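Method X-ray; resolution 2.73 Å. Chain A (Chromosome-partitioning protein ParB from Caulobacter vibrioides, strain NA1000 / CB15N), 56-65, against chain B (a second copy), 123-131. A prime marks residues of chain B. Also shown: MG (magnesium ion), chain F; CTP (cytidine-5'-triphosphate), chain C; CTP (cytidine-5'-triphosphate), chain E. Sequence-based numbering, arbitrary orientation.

Chain A (56-65) EDLEDLSNSI
Chain B (123-131) IIENVQRAD

Some interfaces between protein copies are small in themselves and gain substance from a ligand lodged between them, as two stretches of ParB illustrate. Residues 56-65 of chain A lie within a continuous helix, helical in phi/psi throughout, with Leu61 N to Asp57 O at 3.1 Å and Ser64 N to Asp60 O at 2.9 Å. In chain B a helix runs through Val127′; Gln128′ (phi/psi -94/73) leaves helical geometry, and Arg129′ (-165/138) and Ala130′ (-103/129) continue extended. The CA atoms of Leu61 and Gln128′ are 5.9 Å apart, those of Asp57 and Ala130′ 7.2 Å, so the chains run in opposite senses. Together the stretches bury 257 Å².

Gln128′ is the most extensively covered residue, with 88 Å² buried against chain A. Its CA-to-CB bond points toward chain A, and with chi1 and chi2 both m (-71°, -78°) and chi3 near 1°, the side chain sets its amide against the near side of the helix, NE2 3.2 Å from Asp60 O and OE1 3.4 Å from Asp60 CB. Asp60 (chi1 m, -70°) also points toward chain B. Although Gln128′ OE1 lies 3.3 Å from Leu61 N, the angle is poor for a hydrogen bond, and that NH is spent on Asp57 O.

One turn on, Ser64 takes chi1 t, placing OG 3.3 Å from Ile124′ CG2 (chi1 m, chi2 t). Besides this carbon contact, Ser64 OG accepts a hydrogen bond from N4 of CTP (chain C) at 3.1 Å. Leu61 CD1 (chi1 t, chi2 p) and Ile124′ CG2 approach C5 of that base at 3.6 and 3.5 Å. Ala130′ N donates to CTP (chain C) O2A at 2.6 Å, while Ala130′ CB sits 4.1 Å from Asp57 OD2 (chi1 m), a van der Waals approach.

Two side chains point away from chain A. Arg129′ (chi1 p, chi2 and chi3 t) extends until NH2 hydrogen-bonds O1A of CTP (chain E) at 3.2 Å; Glu125′ (chi1 p) binds magnesium through OE1 at 2.1 Å.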

# COMPACT_ATOMS: atom_id res chain seq x y z
N GLU A 56 -15.41 5.50 -4.62
CA GLU A 56 -14.45 6.44 -5.26
C GLU A 56 -13.15 5.70 -5.58
O GLU A 56 -12.73 5.72 -6.75
CB GLU A 56 -14.19 7.65 -4.34
N ASP A 57 -12.57 5.03 -4.58
CA ASP A 57 -11.26 4.32 -4.67
C ASP A 57 -11.41 3.10 -5.58
O ASP A 57 -10.55 2.93 -6.47
CB ASP A 57 -10.76 3.92 -3.28
CG ASP A 57 -10.53 5.10 -2.35
OD1 ASP A 57 -10.95 6.22 -2.71
OD2 ASP A 57 -9.94 4.89 -1.27
N LEU A 58 -12.45 2.29 -5.37
CA LEU A 58 -12.69 1.03 -6.13
C LEU A 58 -12.82 1.34 -7.63
O LEU A 58 -12.31 0.53 -8.44
CB LEU A 58 -13.94 0.35 -5.58
CG LEU A 58 -14.29 -1.01 -6.21
CD1 LEU A 58 -13.07 -1.91 -6.28
CD2 LEU A 58 -15.41 -1.68 -5.43
N GLU A 59 -13.46 2.46 -7.97
CA GLU A 59 -13.61 2.96 -9.37
C GLU A 59 -12.21 3.20 -9.96
O GLU A 59 -11.97 2.76 -11.11
CB GLU A 59 -14.46 4.23 -9.39
CG GLU A 59 -14.65 4.83 -10.77
CD GLU A 59 -15.32 3.92 -11.79
OE1 GLU A 59 -16.09 3.03 -11.37
OE2 GLU A 59 -15.08 4.11 -13.00
N ASP A 60 -11.33 3.87 -9.21
CA ASP A 60 -9.94 4.19 -9.63
C ASP A 60 -9.18 2.90 -9.93
O ASP A 60 -8.45 2.87 -10.93
CB ASP A 60 -9.20 5.00 -8.57
CG ASP A 60 -9.70 6.43 -8.41
OD1 ASP A 60 -10.38 6.92 -9.33
OD2 ASP A 60 -9.39 7.03 -7.36
N LEU A 61 -9.34 1.88 -9.08
CA LEU A 61 -8.61 0.59 -9.19
C LEU A 61 -9.11 -0.15 -10.44
O LEU A 61 -8.26 -0.62 -11.23
CB LEU A 61 -8.83 -0.23 -7.92
CG LEU A 61 -8.11 -1.58 -7.86
CD1 LEU A 61 -6.65 -1.44 -8.27
CD2 LEU A 61 -8.21 -2.19 -6.47
N SER A 62 -10.43 -0.25 -10.62
CA SER A 62 -11.08 -0.90 -11.79
C SER A 62 -10.62 -0.21 -13.08
O SER A 62 -10.33 -0.93 -14.05
CB SER A 62 -12.58 -0.91 -11.65
OG SER A 62 -13.05 0.30 -11.08
N ASN A 63 -10.53 1.12 -13.08
CA ASN A 63 -10.00 1.92 -14.22
C ASN A 63 -8.55 1.50 -14.48
O ASN A 63 -8.24 1.12 -15.62
CB ASN A 63 -10.08 3.43 -13.95
CG ASN A 63 -11.49 3.96 -13.92
OD1 ASN A 63 -12.39 3.41 -14.55
ND2 ASN A 63 -11.70 5.05 -13.18
N SER A 64 -7.71 1.58 -13.44
CA SER A 64 -6.26 1.22 -13.46
C SER A 64 -6.07 -0.22 -13.96
O SER A 64 -5.11 -0.46 -14.72
CB SER A 64 -5.65 1.42 -12.09
OG SER A 64 -4.33 0.90 -12.05
N ILE A 65 -6.95 -1.13 -13.55
CA ILE A 65 -6.93 -2.57 -13.96
C ILE A 65 -7.40 -2.68 -15.42
O ILE A 65 -6.84 -3.51 -16.15
CB ILE A 65 -7.76 -3.44 -13.00
CG1 ILE A 65 -7.08 -3.57 -11.64
CG2 ILE A 65 -8.06 -4.80 -13.63
CD1 ILE A 65 -7.91 -4.26 -10.59
N ILE B 123 4.47 3.92 -10.56
CA ILE B 123 3.52 4.89 -9.93
C ILE B 123 2.26 4.14 -9.50
O ILE B 123 1.83 4.32 -8.35
CB ILE B 123 3.19 6.04 -10.90
CG1 ILE B 123 4.43 6.86 -11.28
CG2 ILE B 123 2.09 6.93 -10.32
CD1 ILE B 123 4.32 7.56 -12.62
N ILE B 124 1.70 3.32 -10.40
CA ILE B 124 0.39 2.64 -10.23
C ILE B 124 0.42 1.78 -8.96
O ILE B 124 -0.42 2.03 -8.08
CB ILE B 124 0.01 1.83 -11.49
CG1 ILE B 124 -0.32 2.76 -12.66
CG2 ILE B 124 -1.12 0.86 -11.20
CD1 ILE B 124 -0.28 2.09 -14.01
N GLU B 125 1.37 0.84 -8.86
CA GLU B 125 1.47 -0.13 -7.72
C GLU B 125 1.44 0.63 -6.39
O GLU B 125 0.85 0.09 -5.43
CB GLU B 125 2.71 -1.02 -7.84
CG GLU B 125 4.04 -0.29 -7.71
CD GLU B 125 4.88 -0.52 -6.45
OE1 GLU B 125 4.34 -1.06 -5.45
OE2 GLU B 125 6.08 -0.17 -6.48
N ASN B 126 2.02 1.83 -6.32
CA ASN B 126 2.16 2.61 -5.07
C ASN B 126 0.98 3.59 -4.92
O ASN B 126 0.65 3.91 -3.77
CB ASN B 126 3.52 3.31 -4.98
CG ASN B 126 4.67 2.36 -4.71
OD1 ASN B 126 4.53 1.35 -4.02
ND2 ASN B 126 5.84 2.68 -5.25
N VAL B 127 0.35 4.02 -6.02
CA VAL B 127 -0.73 5.06 -6.01
C VAL B 127 -2.11 4.39 -5.95
O VAL B 127 -3.00 4.97 -5.29
CB VAL B 127 -0.59 6.01 -7.22
CG1 VAL B 127 -1.86 6.82 -7.46
CG2 VAL B 127 0.60 6.95 -7.06
N GLN B 128 -2.31 3.25 -6.62
CA GLN B 128 -3.61 2.53 -6.69
C GLN B 128 -3.68 1.46 -5.59
O GLN B 128 -3.58 0.26 -5.91
CB GLN B 128 -3.82 1.92 -8.08
CG GLN B 128 -4.09 2.97 -9.16
CD GLN B 128 -5.51 3.48 -9.16
OE1 GLN B 128 -6.34 3.09 -8.34
NE2 GLN B 128 -5.81 4.37 -10.09
N ARG B 129 -3.85 1.89 -4.34
CA ARG B 129 -4.01 1.00 -3.16
C ARG B 129 -4.56 1.82 -1.99
O ARG B 129 -4.10 2.96 -1.80
CB ARG B 129 -2.67 0.34 -2.81
CG ARG B 129 -1.59 1.30 -2.32
CD ARG B 129 -0.26 0.60 -2.14
NE ARG B 129 0.78 1.48 -1.62
CZ ARG B 129 2.04 1.11 -1.41
NH1 ARG B 129 2.91 1.99 -0.93
NH2 ARG B 129 2.43 -0.13 -1.67
N ALA B 130 -5.50 1.24 -1.24
CA ALA B 130 -6.21 1.88 -0.11
C ALA B 130 -5.64 1.34 1.21
O ALA B 130 -5.55 0.11 1.35
CB ALA B 130 -7.69 1.60 -0.21
N ASP B 131 -5.28 2.25 2.13
CA ASP B 131 -4.72 1.91 3.46
C ASP B 131 -5.86 1.42 4.37
O ASP B 131 -7.02 1.83 4.15
CB ASP B 131 -3.96 3.08 4.09
CG ASP B 131 -2.47 3.08 3.82
OD1 ASP B 131 -1.95 2.06 3.31
OD2 ASP B 131 -1.82 4.11 4.12
MG MG F . 5.45 -0.51 -3.77
N1 CTP C . -2.56 -3.01 -8.04
C2 CTP C . -2.44 -3.96 -9.06
N3 CTP C . -2.74 -3.61 -10.33
C4 CTP C . -3.16 -2.37 -10.61
C5 CTP C . -3.30 -1.39 -9.59
C6 CTP C . -3.00 -1.75 -8.33
O2 CTP C . -2.05 -5.10 -8.77
N4 CTP C . -3.45 -2.08 -11.87
C1' CTP C . -2.23 -3.44 -6.66
C2' CTP C . -1.53 -2.38 -5.81
O2' CTP C . -0.17 -2.33 -6.17
C3' CTP C . -1.76 -2.98 -4.42
C4' CTP C . -3.17 -3.58 -4.53
O4' CTP C . -3.43 -3.71 -5.96
O3' CTP C . -0.80 -3.98 -4.11
C5' CTP C . -4.29 -2.80 -3.88
O5' CTP C . -4.06 -2.77 -2.45
PA CTP C . -5.25 -2.67 -1.38
O1A CTP C . -4.77 -3.18 -0.07
O2A CTP C . -5.87 -1.31 -1.44
O3A CTP C . -6.30 -3.73 -1.96
PB CTP C . -6.11 -5.30 -2.16
O1B CTP C . -6.45 -5.64 -3.56
O2B CTP C . -4.78 -5.67 -1.59
O3B CTP C . -7.26 -5.89 -1.21
PG CTP C . -7.20 -6.21 0.37
O1G CTP C . -7.09 -7.71 0.52
O2G CTP C . -5.97 -5.48 0.88
O3G CTP C . -8.49 -5.67 0.94
N1 CTP E . 5.01 -7.30 1.78
C2 CTP E . 5.35 -8.62 1.44
N3 CTP E . 5.77 -9.46 2.42
C4 CTP E . 5.86 -9.04 3.69
C5 CTP E . 5.53 -7.70 4.05
C6 CTP E . 5.12 -6.87 3.07
O2 CTP E . 5.26 -8.98 0.26
N4 CTP E . 6.27 -9.91 4.60
C1' CTP E . 4.59 -6.39 0.68
C2' CTP E . 3.36 -5.54 0.99
O2' CTP E . 2.19 -6.32 0.81
C3' CTP E . 3.51 -4.46 -0.09
C4' CTP E . 5.04 -4.32 -0.24
O4' CTP E . 5.61 -5.46 0.45
O3' CTP E . 2.91 -4.88 -1.31
C5' CTP E . 5.65 -3.04 0.30
O5' CTP E . 5.23 -1.93 -0.53
PA CTP E . 6.14 -0.62 -0.68
O1A CTP E . 5.61 0.20 -1.81
O2A CTP E . 6.32 0.02 0.65
O3A CTP E . 7.55 -1.23 -1.12
PB CTP E . 7.89 -2.11 -2.41
O1B CTP E . 8.53 -3.38 -1.98
O2B CTP E . 6.66 -2.14 -3.27
O3B CTP E . 8.99 -1.19 -3.12
PG CTP E . 8.74 0.00 -4.19
O1G CTP E . 8.99 -0.59 -5.56
O2G CTP E . 9.73 1.08 -3.82
O3G CTP E . 7.30 0.42 -3.99